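Local coordinates for protein glycosyltransferase Gtf1 (Streptococcus gordonii, PDB 5E9T) that belongs to the GT-B glycosyltransferases and carries an extended beta-sheet domain with which it meets its partner chain, the glycosyltransferase-stabilizing protein Gtf2, at residues I63-Y68 with R202-C207; V173-L178 with Y187-R192. The protein carries 1 engineered substitution. All coordinates share one frame; numbering follows the deposited sequence.

Interaction 1: residues I63-Y68 with R202-C207; sequences IWLYNY and RYFLQC
Phe-204, on helix 197-208, is the hub to which Tyr-68, Leu-65 and Ile-63 each come from the 63-68 side. The aromatic part is a T-shaped pair in which Phe-204 supplies the edge and Tyr-68 the face. Their planes stand at 85° and their centroids lie 4.9 Å apart. The rim atom Phe-204 CE1 sits above the Tyr-68 ring, shifted from its middle, 3.5 Å from Tyr-68 CG, and Phe-204 CD1 approaches Tyr-68 CD2 at 3.5 Å. With CG anti to the backbone N (chi1 174°), Tyr-68 carries on from a CB that already heads toward the helix.

The aliphatic part adds two branches, both oblique to the Phe-204 ring. Leu-65 CD1 reaches Phe-204 CG at 3.4 Å, close to where the ring joins its CB, whereas Ile-63 CG2 meets the far tip, Phe-204 CZ, at 3.7 Å. The closest approaches of the three side chains thus fall at the base, rim and tip of one phenyl group. Ile-38 of strand 35-39 also touches Phe-204, carrying the apolar layer across to the next strand.

The polar part is slight. Tyr-68 OH gives a weak hydrogen bond of 3.0 Å to the backbone oxygen Cys-207 O, one helical turn beyond Phe-204. Cys-207 CB lies at the edge of the tyrosine ring, near its plane, and 3.8 Å from Tyr-68 CE2.

The 63-68 segment is itself a junction, since strand 62-64 runs into a short, weakly bonded helix whose Tyr-68 N bonds to Trp-64 O. Within this chain strand 62-64 is the outermost on its side of a seven-stranded parallel sheet, so the contact illustrates a helix packing beside the border of a Rossmann-like sheet, the N-terminal half of a GT-B fold.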
ATOM      1  N   ILE A  63       5.286  13.174  26.755  1.00 20.79           N
ATOM      2  CA  ILE A  63       4.356  12.414  25.930  1.00 23.11           C
ATOM      3  C   ILE A  63       5.157  11.306  25.264  1.00 27.07           C
ATOM      4  O   ILE A  63       6.013  11.576  24.411  1.00 31.65           O
ATOM      5  CB  ILE A  63       3.651  13.284  24.881  1.00 22.46           C
ATOM      6  CG1 ILE A  63       2.671  14.250  25.548  1.00 24.09           C
ATOM      7  CG2 ILE A  63       2.937  12.413  23.854  1.00 23.38           C
ATOM      8  CD1 ILE A  63       1.867  15.062  24.560  1.00 31.99           C
ATOM      9  N   TRP A  64       4.892  10.064  25.650  1.00 23.16           N
ATOM     10  CA  TRP A  64       5.481   8.910  24.989  1.00 15.54           C
ATOM     11  C   TRP A  64       4.472   8.355  23.994  1.00 13.70           C
ATOM     12  O   TRP A  64       3.310   8.118  24.348  1.00  9.20           O
ATOM     13  CB  TRP A  64       5.890   7.831  25.990  1.00 13.38           C
ATOM     14  CG  TRP A  64       6.546   6.671  25.319  1.00 13.87           C
ATOM     15  CD1 TRP A  64       7.296   6.708  24.183  1.00 12.24           C
ATOM     16  CD2 TRP A  64       6.495   5.298  25.723  1.00 15.49           C
ATOM     17  NE1 TRP A  64       7.724   5.446  23.856  1.00 19.89           N
ATOM     18  CE2 TRP A  64       7.246   4.560  24.785  1.00 21.56           C
ATOM     19  CE3 TRP A  64       5.890   4.619  26.785  1.00 10.90           C
ATOM     20  CZ2 TRP A  64       7.408   3.179  24.877  1.00 18.06           C
ATOM     21  CZ3 TRP A  64       6.052   3.248  26.875  1.00 15.55           C
ATOM     22  CH2 TRP A  64       6.805   2.543  25.926  1.00 17.59           C
ATOM     23  N   LEU A  65       4.923   8.149  22.754  1.00 17.50           N
ATOM     24  CA  LEU A  65       4.029   7.756  21.670  1.00 12.71           C
ATOM     25  C   LEU A  65       3.159   6.566  22.053  1.00 11.45           C
ATOM     26  O   LEU A  65       1.931   6.609  21.923  1.00 14.11           O
ATOM     27  CB  LEU A  65       4.843   7.423  20.420  1.00  4.52           C
ATOM     28  CG  LEU A  65       4.003   6.789  19.313  1.00  6.54           C
ATOM     29  CD1 LEU A  65       2.972   7.783  18.854  1.00 11.86           C
ATOM     30  CD2 LEU A  65       4.867   6.334  18.151  1.00 12.76           C
ATOM     31  N   TYR A  66       3.781   5.493  22.533  1.00  9.04           N
ATOM     32  CA  TYR A  66       3.042   4.259  22.749  1.00 12.52           C
ATOM     33  C   TYR A  66       2.181   4.310  24.004  1.00 13.89           C
ATOM     34  O   TYR A  66       1.158   3.623  24.075  1.00 18.16           O
ATOM     35  CB  TYR A  66       4.015   3.087  22.805  1.00 13.77           C
ATOM     36  CG  TYR A  66       4.784   2.901  21.518  1.00 15.12           C
ATOM     37  CD1 TYR A  66       4.234   2.199  20.463  1.00 24.85           C
ATOM     38  CD2 TYR A  66       6.057   3.437  21.355  1.00 13.01           C
ATOM     39  CE1 TYR A  66       4.926   2.021  19.283  1.00 24.55           C
ATOM     40  CE2 TYR A  66       6.759   3.263  20.170  1.00 17.93           C
ATOM     41  CZ  TYR A  66       6.183   2.550  19.141  1.00 22.92           C
ATOM     42  OH  TYR A  66       6.850   2.355  17.956  1.00 37.60           O
ATOM     43  N   ASN A  67       2.573   5.111  24.994  1.00 17.04           N
ATOM     44  CA  ASN A  67       1.738   5.287  26.176  1.00 16.76           C
ATOM     45  C   ASN A  67       0.586   6.246  25.916  1.00 18.03           C
ATOM     46  O   ASN A  67      -0.457   6.147  26.576  1.00 21.17           O
ATOM     47  CB  ASN A  67       2.586   5.790  27.345  1.00 19.68           C
ATOM     48  CG  ASN A  67       1.759   6.486  28.409  1.00 32.76           C
ATOM     49  OD1 ASN A  67       1.612   7.711  28.394  1.00 37.53           O
ATOM     50  ND2 ASN A  67       1.204   5.709  29.332  1.00 34.27           N
ATOM     51  N   TYR A  68       0.751   7.161  24.954  1.00 18.03           N
ATOM     52  CA  TYR A  68      -0.247   8.199  24.709  1.00 22.83           C
ATOM     53  C   TYR A  68      -1.636   7.613  24.484  1.00 28.57           C
ATOM     54  O   TYR A  68      -2.634   8.161  24.966  1.00 35.61           O
ATOM     55  CB  TYR A  68       0.169   9.048  23.507  1.00 24.42           C
ATOM     56  CG  TYR A  68      -0.872  10.061  23.088  1.00 20.30           C
ATOM     57  CD1 TYR A  68      -0.927  11.314  23.683  1.00 14.16           C
ATOM     58  CD2 TYR A  68      -1.799   9.765  22.096  1.00 17.23           C
ATOM     59  CE1 TYR A  68      -1.874  12.243  23.306  1.00 15.59           C
ATOM     60  CE2 TYR A  68      -2.751  10.686  21.712  1.00 17.32           C
ATOM     61  CZ  TYR A  68      -2.785  11.925  22.320  1.00 20.44           C
ATOM     62  OH  TYR A  68      -3.732  12.848  21.938  1.00 27.18           O
ATOM     63  N   ARG A 202       1.134   9.291  12.380  1.00 22.29           N
ATOM     64  CA  ARG A 202       0.126  10.191  11.831  1.00 26.67           C
ATOM     65  C   ARG A 202      -1.109  10.229  12.722  1.00 30.41           C
ATOM     66  O   ARG A 202      -1.536  11.300  13.170  1.00 29.64           O
ATOM     67  CB  ARG A 202      -0.243   9.767  10.409  1.00 26.72           C
ATOM     68  CG  ARG A 202      -1.320  10.631   9.775  1.00 28.89           C
ATOM     69  CD  ARG A 202      -1.385  10.398   8.282  1.00 29.53           C
ATOM     70  NE  ARG A 202      -0.686  11.440   7.543  1.00 33.13           N
ATOM     71  CZ  ARG A 202      -0.123  11.263   6.355  1.00 42.81           C
ATOM     72  NH1 ARG A 202      -0.159  10.075   5.767  1.00 49.21           N
ATOM     73  NH2 ARG A 202       0.486  12.271   5.758  1.00 48.87           N
ATOM     74  N   TYR A 203      -1.685   9.055  13.005  1.00 28.11           N
ATOM     75  CA  TYR A 203      -2.845   8.983  13.889  1.00 23.69           C
ATOM     76  C   TYR A 203      -2.553   9.627  15.237  1.00 30.56           C
ATOM     77  O   TYR A 203      -3.418  10.289  15.819  1.00 39.36           O
ATOM     78  CB  TYR A 203      -3.271   7.525  14.069  1.00 23.17           C
ATOM     79  CG  TYR A 203      -4.528   7.337  14.891  1.00 25.41           C
ATOM     80  CD1 TYR A 203      -5.754   7.796  14.435  1.00 27.69           C
ATOM     81  CD2 TYR A 203      -4.489   6.688  16.116  1.00 30.89           C
ATOM     82  CE1 TYR A 203      -6.903   7.624  15.180  1.00 30.63           C
ATOM     83  CE2 TYR A 203      -5.633   6.508  16.867  1.00 32.82           C
ATOM     84  CZ  TYR A 203      -6.838   6.978  16.396  1.00 33.37           C
ATOM     85  OH  TYR A 203      -7.981   6.800  17.143  1.00 37.53           O
ATOM     86  N   PHE A 204      -1.330   9.455  15.742  1.00 17.47           N
ATOM     87  CA  PHE A 204      -0.946  10.126  16.978  1.00 14.18           C
ATOM     88  C   PHE A 204      -1.029  11.641  16.827  1.00 23.56           C
ATOM     89  O   PHE A 204      -1.699  12.318  17.617  1.00 22.05           O
ATOM     90  CB  PHE A 204       0.462   9.703  17.391  1.00 12.58           C
ATOM     91  CG  PHE A 204       1.095  10.620  18.398  1.00 20.30           C
ATOM     92  CD1 PHE A 204       0.583  10.716  19.681  1.00 24.36           C
ATOM     93  CD2 PHE A 204       2.197  11.386  18.061  1.00 26.26           C
ATOM     94  CE1 PHE A 204       1.162  11.562  20.609  1.00 23.23           C
ATOM     95  CE2 PHE A 204       2.782  12.231  18.986  1.00 21.98           C
ATOM     96  CZ  PHE A 204       2.266  12.320  20.259  1.00 19.37           C
ATOM     97  N   LEU A 205      -0.351  12.188  15.813  1.00 24.28           N
ATOM     98  CA  LEU A 205      -0.369  13.634  15.605  1.00 15.32           C
ATOM     99  C   LEU A 205      -1.787  14.138  15.380  1.00 25.04           C
ATOM    100  O   LEU A 205      -2.139  15.241  15.816  1.00 35.41           O
ATOM    101  CB  LEU A 205       0.532  14.005  14.426  1.00  6.95           C
ATOM    102  CG  LEU A 205       2.028  13.803  14.676  1.00 13.17           C
ATOM    103  CD1 LEU A 205       2.819  13.885  13.377  1.00 19.43           C
ATOM    104  CD2 LEU A 205       2.543  14.814  15.694  1.00 16.25           C
ATOM    105  N   GLN A 206      -2.618  13.339  14.710  1.00 22.69           N
ATOM    106  CA  GLN A 206      -4.017  13.713  14.535  1.00 25.37           C
ATOM    107  C   GLN A 206      -4.744  13.746  15.875  1.00 29.12           C
ATOM    108  O   GLN A 206      -5.468  14.702  16.176  1.00 29.61           O
ATOM    109  CB  GLN A 206      -4.694  12.751  13.559  1.00 21.21           C
ATOM    110  CG  GLN A 206      -4.075  12.773  12.166  1.00 22.05           C
ATOM    111  CD  GLN A 206      -4.839  11.932  11.158  1.00 28.53           C
ATOM    112  OE1 GLN A 206      -5.300  10.832  11.469  1.00 30.73           O
ATOM    113  NE2 GLN A 206      -4.973  12.446   9.942  1.00 29.84           N
ATOM    114  N   CYS A 207      -4.546  12.718  16.705  1.00 31.47           N
ATOM    115  CA  CYS A 207      -5.184  12.693  18.018  1.00 33.75           C
ATOM    116  C   CYS A 207      -4.738  13.853  18.900  1.00 33.99           C
ATOM    117  O   CYS A 207      -5.449  14.204  19.848  1.00 35.48           O
ATOM    118  CB  CYS A 207      -4.904  11.362  18.715  1.00 36.01           C
ATOM    119  SG  CYS A 207      -5.678   9.933  17.916  1.00 42.44           S
TER

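Interaction 2: residues V173-L178 with Y187-R192; sequences VAYDML and YRFPDR
Tyr-175 sets its CG between its backbone N and carbonyl carbon (chi1 69°), and Phe-189 sets its own anti to its carbonyl carbon (chi1 -73°); the two side chains then lie side by side, pointing the same way. Their rings are nearly parallel, 9° apart, yet slid so far that they barely overlap. What rests over the Phe-189 face is instead Tyr-175 CB, a CH-pi contact 3.8 Å from the ring centroid, while Phe-189 CZ lies over a face of the Tyr-175 ring toward its rim. Tyr-175 OH hydrogen-bonds to Tyr-66 O.

On the same face of the sheet, selenomethionine Met-177 and Tyr-187 form the non-hydrogen-bonded antiparallel pair, with Met-177 CB 3.6 Å from Tyr-187 CD1; Met-177 is poorly ordered, so its end is uncertain. Tyr-187 OH is hydrogen-bonded to Glu-184.

Asp-176 and Arg-188 form the antiparallel hydrogen-bonded pair. The Arg-188 N to Asp-176 O bond is nearly straight at 2.8 Å, and the return bond from Asp-176 N to Arg-188 O is longer, 3.2 Å.

Past this pair the arginine leads away. Arg-188 NH1 bonds to Arg-192 O at 2.9 Å, and Phe-189 N reaches the same Arg-192 O from the opposite face of its carbonyl plane at 3.0 Å. Two donors therefore brace the turn, while Arg-188 also makes a salt bridge to Glu-118 of the Gtf2 chain, through NH2, and a cation-pi contact with Trp-107 of that chain.

The paired strands, 173-180 and 183-188, form a beta hairpin of the extended beta-sheet domain, followed by the turn 189-192, with a classic beta bulge at Ala-174 and Tyr-175 against Phe-166 of the preceding strand.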
ATOM      1  N   VAL A 173      -7.388  -4.094  27.379  1.00 16.36           N
ATOM      2  CA  VAL A 173      -6.472  -3.931  26.256  1.00 21.79           C
ATOM      3  C   VAL A 173      -6.716  -2.585  25.589  1.00 24.35           C
ATOM      4  O   VAL A 173      -7.844  -2.262  25.199  1.00 36.02           O
ATOM      5  CB  VAL A 173      -6.642  -5.081  25.253  1.00 26.31           C
ATOM      6  CG1 VAL A 173      -5.605  -4.980  24.150  1.00 23.17           C
ATOM      7  CG2 VAL A 173      -6.543  -6.419  25.966  1.00 32.54           C
ATOM      8  N   ALA A 174      -5.657  -1.779  25.482  1.00 22.07           N
ATOM      9  CA  ALA A 174      -5.739  -0.539  24.717  1.00 17.94           C
ATOM     10  C   ALA A 174      -5.528  -0.782  23.226  1.00 16.12           C
ATOM     11  O   ALA A 174      -6.270  -0.240  22.399  1.00 27.77           O
ATOM     12  CB  ALA A 174      -4.722   0.472  25.245  1.00 21.39           C
ATOM     13  N   TYR A 175      -4.538  -1.600  22.872  1.00 11.46           N
ATOM     14  CA  TYR A 175      -4.187  -1.952  21.498  1.00 13.75           C
ATOM     15  C   TYR A 175      -2.989  -2.885  21.561  1.00 15.77           C
ATOM     16  O   TYR A 175      -2.263  -2.910  22.557  1.00 22.45           O
ATOM     17  CB  TYR A 175      -3.842  -0.719  20.645  1.00 15.96           C
ATOM     18  CG  TYR A 175      -2.545  -0.037  21.041  1.00 12.17           C
ATOM     19  CD1 TYR A 175      -2.469   0.742  22.188  1.00 15.94           C
ATOM     20  CD2 TYR A 175      -1.398  -0.169  20.265  1.00 18.80           C
ATOM     21  CE1 TYR A 175      -1.291   1.367  22.556  1.00 18.46           C
ATOM     22  CE2 TYR A 175      -0.211   0.455  20.627  1.00 16.65           C
ATOM     23  CZ  TYR A 175      -0.165   1.223  21.773  1.00 14.34           C
ATOM     24  OH  TYR A 175       1.006   1.847  22.142  1.00 13.44           O
ATOM     25  N   ASP A 176      -2.769  -3.629  20.480  1.00 18.69           N
ATOM     26  CA  ASP A 176      -1.609  -4.503  20.395  1.00 27.80           C
ATOM     27  C   ASP A 176      -0.996  -4.391  19.006  1.00 31.75           C
ATOM     28  O   ASP A 176      -1.600  -3.856  18.071  1.00 33.27           O
ATOM     29  CB  ASP A 176      -1.957  -5.962  20.735  1.00 36.95           C
ATOM     30  CG  ASP A 176      -2.922  -6.590  19.746  1.00 49.17           C
ATOM     31  OD1 ASP A 176      -2.487  -6.954  18.634  1.00 50.07           O
ATOM     32  OD2 ASP A 176      -4.111  -6.750  20.096  1.00 64.33           O
HETATM   33  N   MSE A 177       0.220  -4.909  18.881  1.00 39.48           N
HETATM   34  CA  MSE A 177       0.995  -4.784  17.658  1.00 60.95           C
HETATM   35  C   MSE A 177       1.716  -6.084  17.331  1.00 36.06           C
HETATM   36  O   MSE A 177       2.079  -6.835  18.229  1.00 31.80           O
HETATM   37  CB  MSE A 177       2.004  -3.653  17.799  1.00117.34           C
HETATM   38  CG  MSE A 177       2.788  -3.739  19.088  1.00172.82           C
HETATM   39 SE   MSE A 177       4.365  -2.631  19.072  1.00203.68          SE
HETATM   40  CE  MSE A 177       3.567  -1.065  19.876  1.00242.13           C
ATOM     41  N   LEU A 178       1.937  -6.342  16.047  1.00 28.55           N
ATOM     42  CA  LEU A 178       2.571  -7.573  15.590  1.00 25.12           C
ATOM     43  C   LEU A 178       4.027  -7.302  15.240  1.00 23.82           C
ATOM     44  O   LEU A 178       4.327  -6.371  14.486  1.00 28.05           O
ATOM     45  CB  LEU A 178       1.859  -8.147  14.369  1.00 27.63           C
ATOM     46  CG  LEU A 178       0.449  -8.680  14.518  1.00 40.18           C
ATOM     47  CD1 LEU A 178       0.208  -9.767  13.469  1.00 49.84           C
ATOM     48  CD2 LEU A 178       0.164  -9.173  15.944  1.00 35.68           C
ATOM     49  N   TYR A 187      -0.526  -2.631  13.669  1.00 12.71           N
ATOM     50  CA  TYR A 187      -1.106  -2.104  14.898  1.00 13.63           C
ATOM     51  C   TYR A 187      -2.607  -2.335  14.861  1.00 15.41           C
ATOM     52  O   TYR A 187      -3.265  -1.986  13.875  1.00 23.24           O
ATOM     53  CB  TYR A 187      -0.814  -0.612  15.069  1.00 16.48           C
ATOM     54  CG  TYR A 187       0.646  -0.253  14.966  1.00 12.94           C
ATOM     55  CD1 TYR A 187       1.532  -0.572  15.984  1.00  8.93           C
ATOM     56  CD2 TYR A 187       1.136   0.416  13.855  1.00 14.78           C
ATOM     57  CE1 TYR A 187       2.866  -0.245  15.893  1.00  9.53           C
ATOM     58  CE2 TYR A 187       2.473   0.749  13.756  1.00 17.50           C
ATOM     59  CZ  TYR A 187       3.331   0.413  14.779  1.00 14.45           C
ATOM     60  OH  TYR A 187       4.663   0.737  14.694  1.00 24.02           O
ATOM     61  N   ARG A 188      -3.149  -2.924  15.922  1.00 16.08           N
ATOM     62  CA  ARG A 188      -4.583  -3.184  16.002  1.00 15.76           C
ATOM     63  C   ARG A 188      -5.179  -2.382  17.148  1.00 20.36           C
ATOM     64  O   ARG A 188      -4.872  -2.637  18.317  1.00 27.87           O
ATOM     65  CB  ARG A 188      -4.882  -4.666  16.187  1.00 17.69           C
ATOM     66  CG  ARG A 188      -6.373  -4.950  16.205  1.00 24.71           C
ATOM     67  CD  ARG A 188      -7.038  -4.383  14.961  1.00 30.15           C
ATOM     68  NE  ARG A 188      -8.310  -5.033  14.657  1.00 34.03           N
ATOM     69  CZ  ARG A 188      -9.466  -4.393  14.518  1.00 29.50           C
ATOM     70  NH1 ARG A 188      -9.517  -3.075  14.651  1.00 30.61           N
ATOM     71  NH2 ARG A 188     -10.570  -5.069  14.238  1.00 30.32           N
ATOM     72  N   PHE A 189      -6.027  -1.430  16.812  1.00 18.22           N
ATOM     73  CA  PHE A 189      -6.886  -0.760  17.770  1.00 12.22           C
ATOM     74  C   PHE A 189      -8.284  -1.346  17.687  1.00 19.69           C
ATOM     75  O   PHE A 189      -8.576  -2.163  16.809  1.00 24.05           O
ATOM     76  CB  PHE A 189      -6.911   0.741  17.476  1.00 12.23           C
ATOM     77  CG  PHE A 189      -5.649   1.453  17.853  1.00  8.84           C
ATOM     78  CD1 PHE A 189      -4.569   1.488  16.985  1.00 13.99           C
ATOM     79  CD2 PHE A 189      -5.541   2.089  19.074  1.00  7.17           C
ATOM     80  CE1 PHE A 189      -3.407   2.147  17.333  1.00  8.60           C
ATOM     81  CE2 PHE A 189      -4.384   2.746  19.424  1.00 11.15           C
ATOM     82  CZ  PHE A 189      -3.317   2.776  18.555  1.00  8.74           C
ATOM     83  N   PRO A 190      -9.192  -0.956  18.586  1.00 20.81           N
ATOM     84  CA  PRO A 190     -10.585  -1.399  18.404  1.00 22.07           C
ATOM     85  C   PRO A 190     -11.204  -0.854  17.128  1.00 31.23           C
ATOM     86  O   PRO A 190     -11.785  -1.612  16.340  1.00 36.55           O
ATOM     87  CB  PRO A 190     -11.284  -0.873  19.665  1.00 23.47           C
ATOM     88  CG  PRO A 190     -10.197  -0.719  20.669  1.00 27.82           C
ATOM     89  CD  PRO A 190      -8.990  -0.307  19.895  1.00 22.65           C
ATOM     90  N   ASP A 191     -11.076   0.450  16.900  1.00 35.51           N
ATOM     91  CA  ASP A 191     -11.630   1.113  15.729  1.00 37.24           C
ATOM     92  C   ASP A 191     -10.607   1.397  14.633  1.00 37.22           C
ATOM     93  O   ASP A 191     -10.967   2.009  13.623  1.00 41.86           O
ATOM     94  CB  ASP A 191     -12.319   2.413  16.154  1.00 41.50           C
ATOM     95  CG  ASP A 191     -11.476   3.234  17.102  1.00 51.19           C
ATOM     96  OD1 ASP A 191     -10.379   2.771  17.478  1.00 48.53           O
ATOM     97  OD2 ASP A 191     -11.921   4.335  17.488  1.00 61.02           O
ATOM     98  N   ARG A 192      -9.348   0.993  14.801  1.00 32.61           N
ATOM     99  CA  ARG A 192      -8.315   1.268  13.810  1.00 31.66           C
ATOM    100  C   ARG A 192      -7.531   0.004  13.490  1.00 24.52           C
ATOM    101  O   ARG A 192      -7.544  -0.970  14.246  1.00 25.61           O
ATOM    102  CB  ARG A 192      -7.329   2.345  14.289  1.00 37.09           C
ATOM    103  CG  ARG A 192      -7.939   3.702  14.537  1.00 35.47           C
ATOM    104  CD  ARG A 192      -8.652   4.212  13.308  1.00 37.16           C
ATOM    105  NE  ARG A 192      -9.758   5.087  13.679  1.00 41.90           N
ATOM    106  CZ  ARG A 192      -9.747   6.406  13.541  1.00 47.24           C
ATOM    107  NH1 ARG A 192      -8.691   7.016  13.020  1.00 51.63           N
ATOM    108  NH2 ARG A 192     -10.804   7.115  13.914  1.00 52.25           N
TER

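Overall arrangement
From the N terminus the chain builds the first parallel strands and arrives at strand 62-64 and the short helix 65-68. It then departs into the long antiparallel sheet that begins at strand 94-98. Late in this excursion, 173-178 turns back through a hairpin to meet 187-192, so interaction 2 closes a short loop. Helix 197-208 then brings the chain home, and interaction 1 closes the excursion of 133 residues within which interaction 2 is nested. The contacts are neighbours, with centres about 13 Å apart: Tyr-66 meets Tyr-175 and Met-177. Together they tie the last strands of the extended sheet to the border of the parallel one.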